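Local coordinates for putative ABC transporter, periplasmic binding protein, amino acid (Neisseria gonorrhoeae, PDB 2YJP), which binds L-cysteine as a periplasmic solute receptor and probably delivers it to an ABC transporter for uptake into the cell, at residues Q165-N170 with V186-F191; D136-Y141 with W253-I258; Q78-E83 with K273-V278. The protein carries 1 engineered substitution. One frame throughout, in Å; residues are numbered along the deposited sequence.

How the contacts relate
The three contacts sample both lobes of this two-lobed alpha/beta receptor. Contact 1 lies across the chain's centre from the others: its centre is about 33 Å from that of contact 2 and about 28 Å from that of contact 3. It comes nearest to the bound cysteine, with the side chain of Asn-170 about 6 Å away, against about 12 Å for Pro-140 of contact 2 and about 11 Å for Phe-80 of contact 3. Contacts 2 and 3 have centres about 19 Å apart and meet directly: Tyr-141 OH lies 2.7 Å from Asp-81 OD1, a probable hydrogen bond, and the two aromatic rings, of Tyr-141 and Phe-80, pack together.

Contact 1 of 3, residues Q165-N170 with V186-F191; sequences QTLLVN and VKLLKF
Leu-167 O is gripped twice from the neighbouring strand: Leu-189 N donates a hydrogen bond to it at 2.9 Å, and the CA-H of Leu-188 adds a weaker contact. The amide of the same residue bonds back, Leu-167 N donating to Lys-187 O at 2.8 Å with an almost straight N-H...O angle of 178°. The parallel ladder continues through Val-169 N to Leu-189 O, then Phe-191 N to Val-169 O. At its far end Asn-170 swings its CG anti to the backbone N (chi1 176°), which lets ND2 donate a hydrogen bond to Phe-191 O at 3.1 Å; the same nitrogen bonds weakly to Asp-192 O. At the near end a water bridges Gln-165 O and Lys-187 N.

Side chains alternate between the faces. On one, Leu-167 and Leu-188 lie side by side, their CD2 methyls 3.7 Å apart. On the other, Thr-166 CG2 presses tightly on Leu-189 CB at 3.4 Å, and Leu-168 CD2 meets the Phe-191 ring at its edge.

Asn-170 O is hydrogen-bonded to Thr-173 of the cysteine pocket. In this beta-alpha-beta unit the crossover helix, 174-182, covers Leu-167 and Leu-188 through Phe-179; helix 194-202 covers Leu-168 and Phe-191 opposite, while strand 208-212 extends the sheet beyond 166-170.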
loop_
_atom_site.group_PDB
_atom_site.type_symbol
_atom_site.label_atom_id
_atom_site.label_comp_id
_atom_site.label_asym_id
_atom_site.label_seq_id
_atom_site.Cartn_x
_atom_site.Cartn_y
_atom_site.Cartn_z
ATOM N N GLN A 165 0.379 -26.864 -6.708
ATOM C CA GLN A 165 0.905 -25.697 -7.387
ATOM C C GLN A 165 1.267 -24.586 -6.371
ATOM O O GLN A 165 0.868 -24.650 -5.218
ATOM C CB GLN A 165 -0.109 -25.198 -8.413
ATOM C CG GLN A 165 -0.516 -26.244 -9.456
ATOM C CD GLN A 165 0.372 -26.252 -10.704
ATOM O OE1 GLN A 165 1.608 -26.235 -10.623
ATOM N NE2 GLN A 165 -0.266 -26.274 -11.872
ATOM N N THR A 166 1.984 -23.563 -6.825
ATOM C CA THR A 166 2.497 -22.520 -5.973
ATOM C C THR A 166 1.816 -21.160 -6.204
ATOM O O THR A 166 1.638 -20.756 -7.347
ATOM C CB THR A 166 4.038 -22.417 -6.157
ATOM O OG1 THR A 166 4.652 -23.617 -5.674
ATOM C CG2 THR A 166 4.646 -21.256 -5.385
ATOM N N LEU A 167 1.427 -20.484 -5.121
ATOM C CA LEU A 167 0.924 -19.112 -5.202
ATOM C C LEU A 167 1.991 -18.153 -4.716
ATOM O O LEU A 167 2.613 -18.387 -3.666
ATOM C CB LEU A 167 -0.365 -18.956 -4.372
ATOM C CG LEU A 167 -1.053 -17.611 -4.292
ATOM C CD1 LEU A 167 -1.610 -17.146 -5.658
ATOM C CD2 LEU A 167 -2.158 -17.701 -3.240
ATOM N N LEU A 168 2.239 -17.097 -5.503
ATOM C CA LEU A 168 3.211 -16.062 -5.115
ATOM C C LEU A 168 2.567 -14.939 -4.276
ATOM O O LEU A 168 1.453 -14.464 -4.579
ATOM C CB LEU A 168 3.828 -15.435 -6.358
ATOM C CG LEU A 168 4.566 -16.472 -7.208
ATOM C CD1 LEU A 168 4.936 -15.975 -8.586
ATOM C CD2 LEU A 168 5.809 -16.873 -6.476
ATOM N N VAL A 169 3.240 -14.542 -3.201
ATOM C CA VAL A 169 2.807 -13.386 -2.472
ATOM C C VAL A 169 4.047 -12.578 -2.048
ATOM O O VAL A 169 5.155 -13.156 -1.831
ATOM C CB VAL A 169 2.006 -13.754 -1.156
ATOM C CG1 VAL A 169 0.645 -14.333 -1.473
ATOM C CG2 VAL A 169 2.836 -14.686 -0.192
ATOM N N ASN A 170 3.833 -11.264 -1.891
ATOM C CA ASN A 170 4.826 -10.386 -1.296
ATOM C C ASN A 170 4.768 -10.650 0.208
ATOM O O ASN A 170 3.677 -10.569 0.803
ATOM C CB ASN A 170 4.548 -8.947 -1.701
ATOM C CG ASN A 170 5.477 -7.911 -1.050
ATOM O OD1 ASN A 170 5.095 -6.894 -0.750
ATOM N ND2 ASN A 170 6.679 -8.161 -0.941
ATOM N N VAL A 186 -3.080 -24.037 0.536
ATOM C CA VAL A 186 -2.430 -23.445 -0.624
ATOM C C VAL A 186 -0.952 -23.180 -0.319
ATOM O O VAL A 186 -0.617 -22.445 0.640
ATOM C CB VAL A 186 -3.108 -22.096 -1.084
ATOM C CG1 VAL A 186 -2.277 -21.422 -2.214
ATOM C CG2 VAL A 186 -4.558 -22.359 -1.555
ATOM N N LYS A 187 -0.079 -23.755 -1.147
ATOM C CA LYS A 187 1.349 -23.576 -1.013
ATOM C C LYS A 187 1.794 -22.162 -1.449
ATOM O O LYS A 187 1.524 -21.743 -2.572
ATOM C CB LYS A 187 2.052 -24.670 -1.806
ATOM C CG LYS A 187 3.551 -24.515 -1.913
ATOM C CD LYS A 187 4.255 -25.879 -2.025
ATOM C CE LYS A 187 4.539 -26.279 -3.509
ATOM N NZ LYS A 187 3.558 -27.290 -4.157
ATOM N N LEU A 188 2.477 -21.442 -0.556
ATOM C CA LEU A 188 2.937 -20.073 -0.817
ATOM C C LEU A 188 4.446 -19.981 -1.023
ATOM O O LEU A 188 5.248 -20.567 -0.274
ATOM C CB LEU A 188 2.598 -19.153 0.372
ATOM C CG LEU A 188 1.117 -19.037 0.746
ATOM C CD1 LEU A 188 0.986 -18.196 2.029
ATOM C CD2 LEU A 188 0.244 -18.514 -0.479
ATOM N N LEU A 189 4.819 -19.195 -2.011
ATOM C CA LEU A 189 6.199 -18.779 -2.192
ATOM C C LEU A 189 6.260 -17.258 -2.013
ATOM O O LEU A 189 5.623 -16.507 -2.723
ATOM C CB LEU A 189 6.701 -19.168 -3.576
ATOM C CG LEU A 189 8.163 -18.856 -3.895
ATOM C CD1 LEU A 189 9.064 -19.659 -3.082
ATOM C CD2 LEU A 189 8.530 -19.333 -5.226
ATOM N N LYS A 190 7.056 -16.822 -1.044
ATOM C CA LYS A 190 7.050 -15.427 -0.601
ATOM C C LYS A 190 8.377 -14.711 -0.968
ATOM O O LYS A 190 9.446 -15.287 -0.895
ATOM C CB LYS A 190 6.789 -15.359 0.904
ATOM C CG LYS A 190 5.777 -16.350 1.397
ATOM C CD LYS A 190 5.325 -16.056 2.823
ATOM C CE LYS A 190 4.446 -17.208 3.343
ATOM N NZ LYS A 190 3.820 -16.977 4.687
ATOM N N PHE A 191 8.283 -13.450 -1.390
ATOM C CA PHE A 191 9.466 -12.661 -1.696
ATOM C C PHE A 191 9.330 -11.356 -0.938
ATOM O O PHE A 191 8.206 -10.844 -0.804
ATOM C CB PHE A 191 9.497 -12.381 -3.199
ATOM C CG PHE A 191 9.774 -13.602 -4.034
ATOM C CD1 PHE A 191 11.097 -14.002 -4.311
ATOM C CD2 PHE A 191 8.726 -14.368 -4.507
ATOM C CE1 PHE A 191 11.349 -15.161 -5.060
ATOM C CE2 PHE A 191 8.964 -15.538 -5.250
ATOM C CZ PHE A 191 10.250 -15.922 -5.535
HETATM O O HOH W 1 -0.712 -25.358 -3.333
#

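Contact 2 of 3, residues D136-Y141 with W253-I258; sequences DFADPY and WVNGEI
Asp-139 and Asn-255 mark the nearest approach of the two backbones, their CA atoms 5.3 Å apart where an extended chain, Ala-138 to Pro-140, runs by one side of the helix formed by 253-258. A single hydrogen bond joins them: Asp-139 N donates to Asn-255 OD1 at 2.9 Å, tilted 29° from the plane of the amide carbonyl. Asn-255 sends CG anti to its own carbonyl carbon (chi1 -74°), and this carries OD1 across to the passing chain. The Asp-139 carboxylate crosses the same side chain at about a right angle, yet the two flat groups are turned only 20° from each other.

In this lobe of the two-lobed receptor fold, strand 135-137 pairs antiparallel with strand 237-244, and helix 248-264, which follows the latter, packs against the loop that leaves the former.

Beside the hydrogen bond, carbon groups meet closely. Ala-138 CB touches Val-254 CG1 at 3.5 Å, tighter than usual, while one turn on Ile-258 lays CG2 against Asp-139 CB at 3.7 Å and also meets Pro-140 O. That carbonyl accepts a hydrogen bond from Lys-262 NZ, further along the same helix.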
loop_
_atom_site.group_PDB
_atom_site.type_symbol
_atom_site.label_atom_id
_atom_site.label_comp_id
_atom_site.label_asym_id
_atom_site.label_seq_id
_atom_site.Cartn_x
_atom_site.Cartn_y
_atom_site.Cartn_z
ATOM N N ASP A 136 -0.602 2.510 15.762
ATOM C CA ASP A 136 -1.863 3.229 15.704
ATOM C C ASP A 136 -2.139 3.762 14.304
ATOM O O ASP A 136 -1.304 4.479 13.693
ATOM C CB ASP A 136 -1.962 4.368 16.727
ATOM C CG ASP A 136 -2.086 3.883 18.196
ATOM O OD1 ASP A 136 -2.866 2.941 18.514
ATOM O OD2 ASP A 136 -1.434 4.518 19.062
ATOM N N PHE A 137 -3.336 3.438 13.803
ATOM C CA PHE A 137 -3.789 3.891 12.487
ATOM C C PHE A 137 -4.569 5.184 12.586
ATOM O O PHE A 137 -5.508 5.284 13.388
ATOM C CB PHE A 137 -4.673 2.837 11.857
ATOM C CG PHE A 137 -3.902 1.643 11.343
ATOM C CD1 PHE A 137 -3.236 1.692 10.094
ATOM C CD2 PHE A 137 -3.860 0.448 12.091
ATOM C CE1 PHE A 137 -2.547 0.563 9.611
ATOM C CE2 PHE A 137 -3.172 -0.661 11.614
ATOM C CZ PHE A 137 -2.518 -0.619 10.382
ATOM N N ALA A 138 -4.169 6.175 11.780
ATOM C CA ALA A 138 -5.006 7.380 11.600
ATOM C C ALA A 138 -6.195 7.106 10.705
ATOM O O ALA A 138 -6.333 6.021 10.203
ATOM C CB ALA A 138 -4.181 8.508 11.024
ATOM N N ASP A 139 -7.030 8.102 10.489
ATOM C CA ASP A 139 -8.112 8.044 9.528
ATOM C C ASP A 139 -7.691 7.508 8.199
ATOM O O ASP A 139 -6.746 8.028 7.620
ATOM C CB ASP A 139 -8.620 9.448 9.222
ATOM C CG ASP A 139 -9.481 10.003 10.307
ATOM O OD1 ASP A 139 -9.621 9.345 11.377
ATOM O OD2 ASP A 139 -10.010 11.113 10.075
ATOM N N PRO A 140 -8.475 6.547 7.672
ATOM C CA PRO A 140 -8.207 5.942 6.355
ATOM C C PRO A 140 -8.341 6.957 5.246
ATOM O O PRO A 140 -9.169 7.901 5.358
ATOM C CB PRO A 140 -9.263 4.856 6.203
ATOM C CG PRO A 140 -10.220 5.019 7.330
ATOM C CD PRO A 140 -9.715 6.074 8.299
ATOM N N TYR A 141 -7.531 6.770 4.194
ATOM C CA TYR A 141 -7.666 7.549 2.976
ATOM C C TYR A 141 -8.098 6.750 1.743
ATOM O O TYR A 141 -8.595 7.335 0.781
ATOM C CB TYR A 141 -6.398 8.367 2.689
ATOM C CG TYR A 141 -5.153 7.576 2.561
ATOM C CD1 TYR A 141 -4.371 7.328 3.680
ATOM C CD2 TYR A 141 -4.714 7.080 1.321
ATOM C CE1 TYR A 141 -3.218 6.621 3.600
ATOM C CE2 TYR A 141 -3.501 6.367 1.217
ATOM C CZ TYR A 141 -2.771 6.126 2.384
ATOM O OH TYR A 141 -1.573 5.423 2.361
ATOM N N TRP A 253 -2.901 14.828 15.076
ATOM C CA TRP A 253 -2.560 15.732 13.987
ATOM C C TRP A 253 -2.788 15.138 12.604
ATOM O O TRP A 253 -3.383 15.806 11.750
ATOM C CB TRP A 253 -1.108 16.174 14.101
ATOM C CG TRP A 253 -0.802 17.239 13.146
ATOM C CD1 TRP A 253 -1.076 18.576 13.272
ATOM C CD2 TRP A 253 -0.198 17.072 11.872
ATOM N NE1 TRP A 253 -0.633 19.245 12.154
ATOM C CE2 TRP A 253 -0.090 18.344 11.285
ATOM C CE3 TRP A 253 0.300 15.966 11.181
ATOM C CZ2 TRP A 253 0.464 18.536 10.014
ATOM C CZ3 TRP A 253 0.846 16.155 9.930
ATOM C CH2 TRP A 253 0.921 17.420 9.355
ATOM N N VAL A 254 -2.337 13.892 12.395
ATOM C CA VAL A 254 -2.603 13.138 11.152
ATOM C C VAL A 254 -4.099 13.013 10.826
ATOM O O VAL A 254 -4.512 13.286 9.690
ATOM C CB VAL A 254 -1.864 11.764 11.080
ATOM C CG1 VAL A 254 -2.146 11.033 9.741
ATOM C CG2 VAL A 254 -0.349 11.968 11.130
ATOM N N ASN A 255 -4.905 12.649 11.819
ATOM C CA ASN A 255 -6.381 12.572 11.670
ATOM C C ASN A 255 -6.994 13.882 11.115
ATOM O O ASN A 255 -7.762 13.835 10.164
ATOM C CB ASN A 255 -7.044 12.275 13.015
ATOM C CG ASN A 255 -6.853 10.833 13.455
ATOM O OD1 ASN A 255 -6.480 9.974 12.665
ATOM N ND2 ASN A 255 -7.115 10.567 14.734
ATOM N N GLY A 256 -6.653 15.024 11.733
ATOM C CA GLY A 256 -7.138 16.324 11.335
ATOM C C GLY A 256 -6.687 16.659 9.913
ATOM O O GLY A 256 -7.443 17.190 9.107
ATOM N N GLU A 257 -5.443 16.328 9.610
ATOM C CA GLU A 257 -4.933 16.483 8.241
ATOM C C GLU A 257 -5.648 15.657 7.187
ATOM O O GLU A 257 -5.951 16.199 6.132
ATOM C CB GLU A 257 -3.471 16.138 8.190
ATOM C CG GLU A 257 -2.595 17.145 8.847
ATOM C CD GLU A 257 -2.490 18.387 8.009
ATOM O OE1 GLU A 257 -2.196 18.227 6.793
ATOM O OE2 GLU A 257 -2.728 19.507 8.544
ATOM N N ILE A 258 -5.898 14.371 7.461
ATOM C CA ILE A 258 -6.632 13.524 6.531
ATOM C C ILE A 258 -8.037 14.062 6.285
ATOM O O ILE A 258 -8.482 14.111 5.142
ATOM C CB ILE A 258 -6.702 12.044 6.984
ATOM C CG1 ILE A 258 -5.295 11.423 6.986
ATOM C CG2 ILE A 258 -7.663 11.213 6.083
ATOM C CD1 ILE A 258 -4.520 11.466 5.621
#

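Contact 3 of 3, residues Q78-E83 with K273-V278; sequences QGFDVE and KTLLPV
Leu-275 sets its CD1 methyl squarely over the ring of Phe-80, 3.7 Å from the centroid and only 10° off the ring normal, a CH-pi contact made over the face. Its second methyl, CD2, comes down beside Phe-80 CB. Phe-80 holds CG anti to the backbone N (chi1 -177°), and the ring is thereby carried from the first turn of its helix across to this leucine. Thr-274 fills the neighbouring position with both of its branches: OG1 touches Phe-80 CB at 3.2 Å, while CG2 rests on the carbonyl carbon of Gly-79 and on Glu-83 CG. On the exposed side, Lys-273 stretches out fully and crosses Glu-83 at about a right angle. Its NZ forms a salt bridge with Glu-83 OE2 at 3.1 Å, approaching from above the carboxylate plane, and a weak bond with OE1 at 3.4 Å.

The run from Gly-79 to Glu-83 opens the signature sequence of family 3 solute-binding proteins. Gly-79 is the N-cap of helix 80-93, at a positive phi of 116° that suits glycine, and its carbonyl takes the first helical bond from Glu-83 N at 3.0 Å.

A second shell of partners surrounds these groups. Thr-274 OG1 is bonded to Ala-270 O one turn earlier in helix 266-274, which probably helps keep the threonine's methyl turned to Gly-79. Glu-83 OE2 also pairs with Lys-86, so two lysines share one carboxylate and probably favour its charged form. The Phe-80 ring is packed further by Leu-267, Ala-270 and Leu-289. Next to it in the helix, Asp-81 OD1 accepts a hydrogen bond from ND2 of Asn-124, a residue of the cysteine pocket.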
loop_
_atom_site.group_PDB
_atom_site.type_symbol
_atom_site.label_atom_id
_atom_site.label_comp_id
_atom_site.label_asym_id
_atom_site.label_seq_id
_atom_site.Cartn_x
_atom_site.Cartn_y
_atom_site.Cartn_z
ATOM N N GLN A 78 7.376 8.996 -6.010
ATOM C CA GLN A 78 6.139 9.396 -6.677
ATOM C C GLN A 78 5.041 8.425 -6.236
ATOM O O GLN A 78 5.323 7.379 -5.645
ATOM C CB GLN A 78 6.239 9.306 -8.208
ATOM C CG GLN A 78 7.327 10.149 -8.925
ATOM C CD GLN A 78 7.124 11.669 -8.759
ATOM O OE1 GLN A 78 6.045 12.125 -8.356
ATOM N NE2 GLN A 78 8.194 12.455 -9.057
ATOM N N GLY A 79 3.790 8.774 -6.568
ATOM C CA GLY A 79 2.646 7.942 -6.335
ATOM C C GLY A 79 1.663 8.548 -5.361
ATOM O O GLY A 79 1.932 9.552 -4.692
ATOM N N PHE A 80 0.515 7.890 -5.251
ATOM C CA PHE A 80 -0.569 8.391 -4.453
ATOM C C PHE A 80 -0.192 8.613 -2.976
ATOM O O PHE A 80 -0.498 9.670 -2.425
ATOM C CB PHE A 80 -1.731 7.402 -4.621
ATOM C CG PHE A 80 -2.991 7.780 -3.918
ATOM C CD1 PHE A 80 -3.675 8.947 -4.232
ATOM C CD2 PHE A 80 -3.539 6.907 -2.990
ATOM C CE1 PHE A 80 -4.913 9.255 -3.593
ATOM C CE2 PHE A 80 -4.759 7.194 -2.312
ATOM C CZ PHE A 80 -5.451 8.393 -2.610
ATOM N N ASP A 81 0.431 7.639 -2.325
ATOM C CA ASP A 81 0.814 7.752 -0.911
ATOM C C ASP A 81 1.846 8.906 -0.696
ATOM O O ASP A 81 1.861 9.593 0.346
ATOM C CB ASP A 81 1.528 6.464 -0.462
ATOM C CG ASP A 81 0.655 5.232 -0.474
ATOM O OD1 ASP A 81 -0.533 5.259 -0.134
ATOM O OD2 ASP A 81 1.202 4.176 -0.800
ATOM N N VAL A 82 2.735 9.076 -1.659
ATOM C CA VAL A 82 3.788 10.090 -1.620
ATOM C C VAL A 82 3.177 11.490 -1.733
ATOM O O VAL A 82 3.638 12.467 -1.077
ATOM C CB VAL A 82 4.785 9.804 -2.771
ATOM C CG1 VAL A 82 5.549 11.017 -3.163
ATOM C CG2 VAL A 82 5.716 8.579 -2.390
ATOM N N GLU A 83 2.149 11.621 -2.559
ATOM C CA GLU A 83 1.512 12.914 -2.690
ATOM C C GLU A 83 0.923 13.323 -1.324
ATOM O O GLU A 83 1.066 14.473 -0.898
ATOM C CB GLU A 83 0.404 12.862 -3.740
ATOM C CG GLU A 83 0.912 12.751 -5.119
ATOM C CD GLU A 83 1.733 13.983 -5.529
ATOM O OE1 GLU A 83 1.316 15.138 -5.394
ATOM O OE2 GLU A 83 2.827 13.834 -6.014
ATOM N N LYS A 273 -4.045 12.967 -9.994
ATOM C CA LYS A 273 -2.672 12.996 -10.465
ATOM C C LYS A 273 -2.085 11.609 -10.652
ATOM O O LYS A 273 -1.362 11.381 -11.601
ATOM C CB LYS A 273 -1.802 13.817 -9.528
ATOM C CG LYS A 273 -0.360 13.935 -9.978
ATOM C CD LYS A 273 0.462 14.709 -8.941
ATOM C CE LYS A 273 1.926 14.861 -9.376
ATOM N NZ LYS A 273 2.659 15.787 -8.470
ATOM N N THR A 274 -2.388 10.671 -9.776
ATOM C CA THR A 274 -1.602 9.441 -9.775
ATOM C C THR A 274 -2.392 8.169 -10.109
ATOM O O THR A 274 -1.783 7.165 -10.537
ATOM C CB THR A 274 -0.922 9.217 -8.387
ATOM O OG1 THR A 274 -1.931 8.939 -7.410
ATOM C CG2 THR A 274 -0.021 10.431 -7.952
ATOM N N LEU A 275 -3.711 8.195 -9.882
ATOM C CA LEU A 275 -4.532 6.992 -10.001
ATOM C C LEU A 275 -5.425 7.016 -11.240
ATOM O O LEU A 275 -5.509 6.014 -11.941
ATOM C CB LEU A 275 -5.403 6.718 -8.729
ATOM C CG LEU A 275 -4.619 6.526 -7.407
ATOM C CD1 LEU A 275 -5.524 6.231 -6.258
ATOM C CD2 LEU A 275 -3.572 5.412 -7.511
ATOM N N LEU A 276 -6.069 8.154 -11.489
ATOM C CA LEU A 276 -6.922 8.314 -12.625
ATOM C C LEU A 276 -6.225 7.996 -13.961
ATOM O O LEU A 276 -6.873 7.411 -14.826
ATOM C CB LEU A 276 -7.577 9.733 -12.663
ATOM C CG LEU A 276 -8.413 9.977 -13.930
ATOM C CD1 LEU A 276 -9.796 9.452 -13.822
ATOM C CD2 LEU A 276 -8.571 11.383 -14.349
ATOM N N PRO A 277 -4.935 8.411 -14.138
ATOM C CA PRO A 277 -4.287 8.065 -15.412
ATOM C C PRO A 277 -4.163 6.539 -15.570
ATOM O O PRO A 277 -4.155 6.023 -16.677
ATOM C CB PRO A 277 -2.908 8.766 -15.326
ATOM C CG PRO A 277 -3.130 9.907 -14.375
ATOM C CD PRO A 277 -4.082 9.324 -13.327
ATOM N N VAL A 278 -4.107 5.824 -14.470
ATOM C CA VAL A 278 -3.915 4.397 -14.543
ATOM C C VAL A 278 -5.255 3.696 -14.830
ATOM O O VAL A 278 -5.387 2.963 -15.829
ATOM C CB VAL A 278 -3.260 3.858 -13.283
ATOM C CG1 VAL A 278 -3.301 2.325 -13.268
ATOM C CG2 VAL A 278 -1.853 4.413 -13.157
#